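Local coordinates for protein pseudopodium-enriched atypical kinase 1 (Homo sapiens, PDB 6BHC) that folds as a dimerizing pseudokinase with an unusual catalytic cleft and probably serves in signalling as a scaffold rather than as an active phosphotransferase, at residues L183-L187 against T236-V240; C188-E192 against I343-K347. The protein carries 1 engineered substitution. All coordinates share one frame; numbering follows the deposited sequence. Where two conformers were deposited one is given.

Contact 1: L183-L187 against T236-V240; sequences LLLQL and TRLIV
Gln186 OE1 accepts a 2.9 Å hydrogen bond from the backbone N of Leu238 and a second, weak one from Asn116 ND2. Leu238 N comes to it from above the carbonyl plane, 48° out, yet its N-H points almost straight at the oxygen. The other end of the same amide is better aligned: NE2 gives a nearly linear bond to Thr236 O, which lies 2.9 Å away in the amide plane. With CG anti to its own carbonyl carbon (chi1 -61°) and the chain extended beyond, Gln186 lays its carboxamide across the classic beta bulge at which Thr236 and Arg237 both face Val212. Shortened to an alanine here, the side chain would probably leave Leu238 N and Thr236 O without these partners and this irregular strand start less firmly fixed to the helix. Next to the amide, Leu238 straddles one helical turn, its CD1 4.0 Å from Leu183 CB and its CD2 against the backbone of Leu187. Further along, the side chains of Leu187 and Val240 cross at about a right angle, CD1 of Leu187 3.8 Å from CG2 of Val240. Helix 173-194 thus packs against strand 237-240, the outermost strand of the small C-lobe sheet, with strand 209-212 beside it and helices 277-289 and 343-354 packing on other faces of the helix.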
# COMPACT_ATOMS: atom_id res chain seq x y z
N LEU A 183 -12.84 -15.13 16.10
CA LEU A 183 -12.19 -16.27 16.74
C LEU A 183 -12.64 -17.58 16.10
O LEU A 183 -11.83 -18.48 15.87
CB LEU A 183 -12.48 -16.28 18.24
CG LEU A 183 -11.91 -15.10 19.03
CD1 LEU A 183 -12.16 -15.29 20.52
CD2 LEU A 183 -10.43 -14.92 18.75
N LEU A 184 -13.94 -17.70 15.80
CA LEU A 184 -14.44 -18.91 15.16
C LEU A 184 -13.86 -19.08 13.76
O LEU A 184 -13.63 -20.21 13.32
CB LEU A 184 -15.97 -18.88 15.10
CG LEU A 184 -16.72 -19.04 16.43
CD1 LEU A 184 -18.21 -18.82 16.23
CD2 LEU A 184 -16.45 -20.41 17.04
N LEU A 185 -13.62 -17.97 13.06
CA LEU A 185 -13.01 -18.04 11.74
C LEU A 185 -11.59 -18.60 11.81
O LEU A 185 -11.19 -19.41 10.97
CB LEU A 185 -13.01 -16.66 11.09
CG LEU A 185 -12.47 -16.59 9.66
CD1 LEU A 185 -13.30 -17.48 8.75
CD2 LEU A 185 -12.48 -15.16 9.15
N GLN A 186 -10.82 -18.18 12.81
CA GLN A 186 -9.47 -18.73 12.98
C GLN A 186 -9.52 -20.20 13.37
O GLN A 186 -8.67 -20.98 12.94
CB GLN A 186 -8.71 -17.92 14.03
CG GLN A 186 -8.53 -16.46 13.68
CD GLN A 186 -7.75 -15.71 14.73
OE1 GLN A 186 -6.57 -15.98 14.97
NE2 GLN A 186 -8.41 -14.76 15.39
N LEU A 187 -10.51 -20.59 14.18
CA LEU A 187 -10.65 -21.99 14.55
C LEU A 187 -10.92 -22.85 13.32
O LEU A 187 -10.32 -23.91 13.14
CB LEU A 187 -11.78 -22.16 15.57
CG LEU A 187 -12.13 -23.60 15.95
CD1 LEU A 187 -10.94 -24.31 16.57
CD2 LEU A 187 -13.33 -23.64 16.89
N THR A 236 -5.50 -11.46 20.15
CA THR A 236 -6.56 -11.82 19.22
C THR A 236 -6.20 -12.96 18.29
O THR A 236 -7.03 -13.36 17.47
CB THR A 236 -6.97 -10.60 18.39
OG1 THR A 236 -5.80 -10.01 17.80
CG2 THR A 236 -7.67 -9.57 19.26
N ARG A 237 -4.98 -13.51 18.39
CA ARG A 237 -4.58 -14.65 17.59
C ARG A 237 -4.96 -15.93 18.33
O ARG A 237 -4.44 -16.20 19.42
CB ARG A 237 -3.08 -14.62 17.31
CG ARG A 237 -2.54 -15.90 16.67
CD ARG A 237 -1.04 -15.81 16.45
NE ARG A 237 -0.50 -17.06 15.92
CZ ARG A 237 0.79 -17.25 15.64
NH1 ARG A 237 1.66 -16.26 15.82
NH2 ARG A 237 1.20 -18.41 15.16
N LEU A 238 -5.86 -16.72 17.73
CA LEU A 238 -6.32 -17.96 18.34
C LEU A 238 -5.38 -19.10 17.95
O LEU A 238 -4.92 -19.19 16.81
CB LEU A 238 -7.75 -18.28 17.90
CG LEU A 238 -8.41 -19.54 18.47
CD1 LEU A 238 -9.89 -19.29 18.76
CD2 LEU A 238 -8.26 -20.71 17.51
N ILE A 239 -5.11 -19.98 18.92
CA ILE A 239 -4.20 -21.09 18.73
C ILE A 239 -4.85 -22.35 19.30
O ILE A 239 -5.18 -22.39 20.49
CB ILE A 239 -2.83 -20.83 19.39
CG1 ILE A 239 -2.04 -19.80 18.57
CG2 ILE A 239 -2.05 -22.12 19.54
CD1 ILE A 239 -0.64 -19.56 19.07
N VAL A 240 -5.04 -23.35 18.45
CA VAL A 240 -5.61 -24.63 18.88
C VAL A 240 -4.52 -25.47 19.53
O VAL A 240 -3.43 -25.63 18.97
CB VAL A 240 -6.24 -25.37 17.69
CG1 VAL A 240 -6.95 -26.63 18.17
CG2 VAL A 240 -7.21 -24.46 16.94

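Contact 2: C188-E192 against I343-K347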
# COMPACT_ATOMS: atom_id res chain seq x y z
N CYS A 188 -11.83 -22.40 12.45
CA CYS A 188 -12.13 -23.15 11.23
C CYS A 188 -10.89 -23.27 10.35
O CYS A 188 -10.68 -24.30 9.71
CB CYS A 188 -13.28 -22.49 10.48
SG CYS A 188 -14.86 -22.55 11.37
N SER A 189 -10.07 -22.22 10.31
CA SER A 189 -8.84 -22.28 9.52
C SER A 189 -7.91 -23.38 10.03
O SER A 189 -7.36 -24.16 9.25
CB SER A 189 -8.14 -20.92 9.54
OG SER A 189 -8.95 -19.92 8.95
N GLY A 190 -7.72 -23.45 11.35
CA GLY A 190 -6.87 -24.48 11.91
C GLY A 190 -7.46 -25.87 11.75
O GLY A 190 -6.73 -26.84 11.49
N LEU A 191 -8.79 -26.00 11.89
CA LEU A 191 -9.43 -27.29 11.67
C LEU A 191 -9.37 -27.70 10.21
O LEU A 191 -9.23 -28.89 9.89
CB LEU A 191 -10.88 -27.25 12.16
CG LEU A 191 -11.08 -27.10 13.67
CD1 LEU A 191 -12.56 -27.02 14.00
CD2 LEU A 191 -10.41 -28.24 14.42
N GLU A 192 -9.47 -26.73 9.29
CA GLU A 192 -9.31 -27.03 7.87
C GLU A 192 -7.91 -27.52 7.57
O GLU A 192 -7.71 -28.30 6.62
CB GLU A 192 -9.64 -25.78 7.05
CG GLU A 192 -9.74 -26.00 5.55
CD GLU A 192 -10.02 -24.72 4.79
OE1 GLU A 192 -9.58 -23.64 5.25
OE2 GLU A 192 -10.69 -24.78 3.74
N ILE A 343 -16.40 -28.13 7.60
CA ILE A 343 -15.76 -27.02 8.29
C ILE A 343 -15.35 -25.92 7.32
O ILE A 343 -15.15 -24.77 7.74
CB ILE A 343 -14.55 -27.51 9.11
CG1 ILE A 343 -14.31 -26.59 10.31
CG2 ILE A 343 -13.30 -27.60 8.25
CD1 ILE A 343 -15.40 -26.64 11.36
N SER A 344 -15.22 -26.23 6.03
CA SER A 344 -14.97 -25.20 5.03
C SER A 344 -16.23 -24.42 4.69
O SER A 344 -16.15 -23.25 4.31
CB SER A 344 -14.37 -25.81 3.77
OG SER A 344 -13.10 -26.37 4.02
N ASP A 345 -17.40 -25.05 4.82
CA ASP A 345 -18.65 -24.32 4.66
C ASP A 345 -18.89 -23.40 5.85
O ASP A 345 -19.36 -22.27 5.68
CB ASP A 345 -19.81 -25.30 4.50
CG ASP A 345 -19.62 -26.25 3.33
OD1 ASP A 345 -19.04 -25.81 2.31
OD2 ASP A 345 -20.04 -27.42 3.43
N ALA A 346 -18.57 -23.86 7.06
CA ALA A 346 -18.65 -23.00 8.23
C ALA A 346 -17.74 -21.79 8.09
O ALA A 346 -18.10 -20.68 8.51
CB ALA A 346 -18.30 -23.79 9.49
N LYS A 347 -16.56 -21.98 7.50
CA LYS A 347 -15.67 -20.86 7.26
C LYS A 347 -16.31 -19.84 6.33
O LYS A 347 -16.24 -18.63 6.58
CB LYS A 347 -14.34 -21.36 6.68
CG LYS A 347 -13.29 -20.28 6.49
CD LYS A 347 -11.93 -20.88 6.16
CE LYS A 347 -10.85 -19.82 6.15
NZ LYS A 347 -9.50 -20.42 5.92
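Glu192 and Lys347 form a salt bridge across an antiparallel helix pair of the kinase C-lobe, in which helix 173-194, the αE helix of kinases, packs on the start of helix 343-354. The short segments cross at -154° with their axes 9.2 Å apart. Both charged side chains are stretched out, and they meet at about a right angle, Lys347 NZ standing 3.3 Å from Glu192 OE1. Lys347 reaches this point because CG lies anti to its backbone N (chi1 -176°) and every later torsion is extended, which carries the methylene chain across to the neighbouring helix. Its ammonium also donates to Ser189 OG, which is itself bonded to Leu185 O; Ser189 has two conformers, so this bond is less certain. Away from these polar groups the packing is apolar. Cys188 sets SG against both Ala346 CB and Ile343 CD1, 4.1 Å from each, while its CB rests on Lys347 CB. Ile343 divides its branches: CG2 lies between its backbone N and carbonyl carbon and faces Glu192 CA, whereas CG1 carries CD1 to within 3.9 Å of Leu191 CD1, the two side chains crossing at about a right angle. Thr282 of helix 277-289 touches both Leu191 and Ile343. At the outer edge, Ser344 OG donates to Glu192 OE2 over 2.9 Å, coming from above the carboxylate plane.

How the contacts relate
Following the chain from the N terminus, helix 173-194 supplies the first segment of both contacts, one directly after the other. Contact 1 closes a loop of 48 residues that takes in strands 199-200 and 209-212 and the unmodelled 216-234. Contact 2 closes a longer one, of 150 residues, which adds strand 237-240 and helix 277-289 before returning at helix 343-354. Because the segments alternate, the two loops cross. The single helix therefore ties the small C-lobe sheet to helix 343-354, late in the kinase C-lobe. The contact centres lie about 11 Å apart, and the two meet where Leu185 CD1 packs 3.6 Å from Lys347 CG.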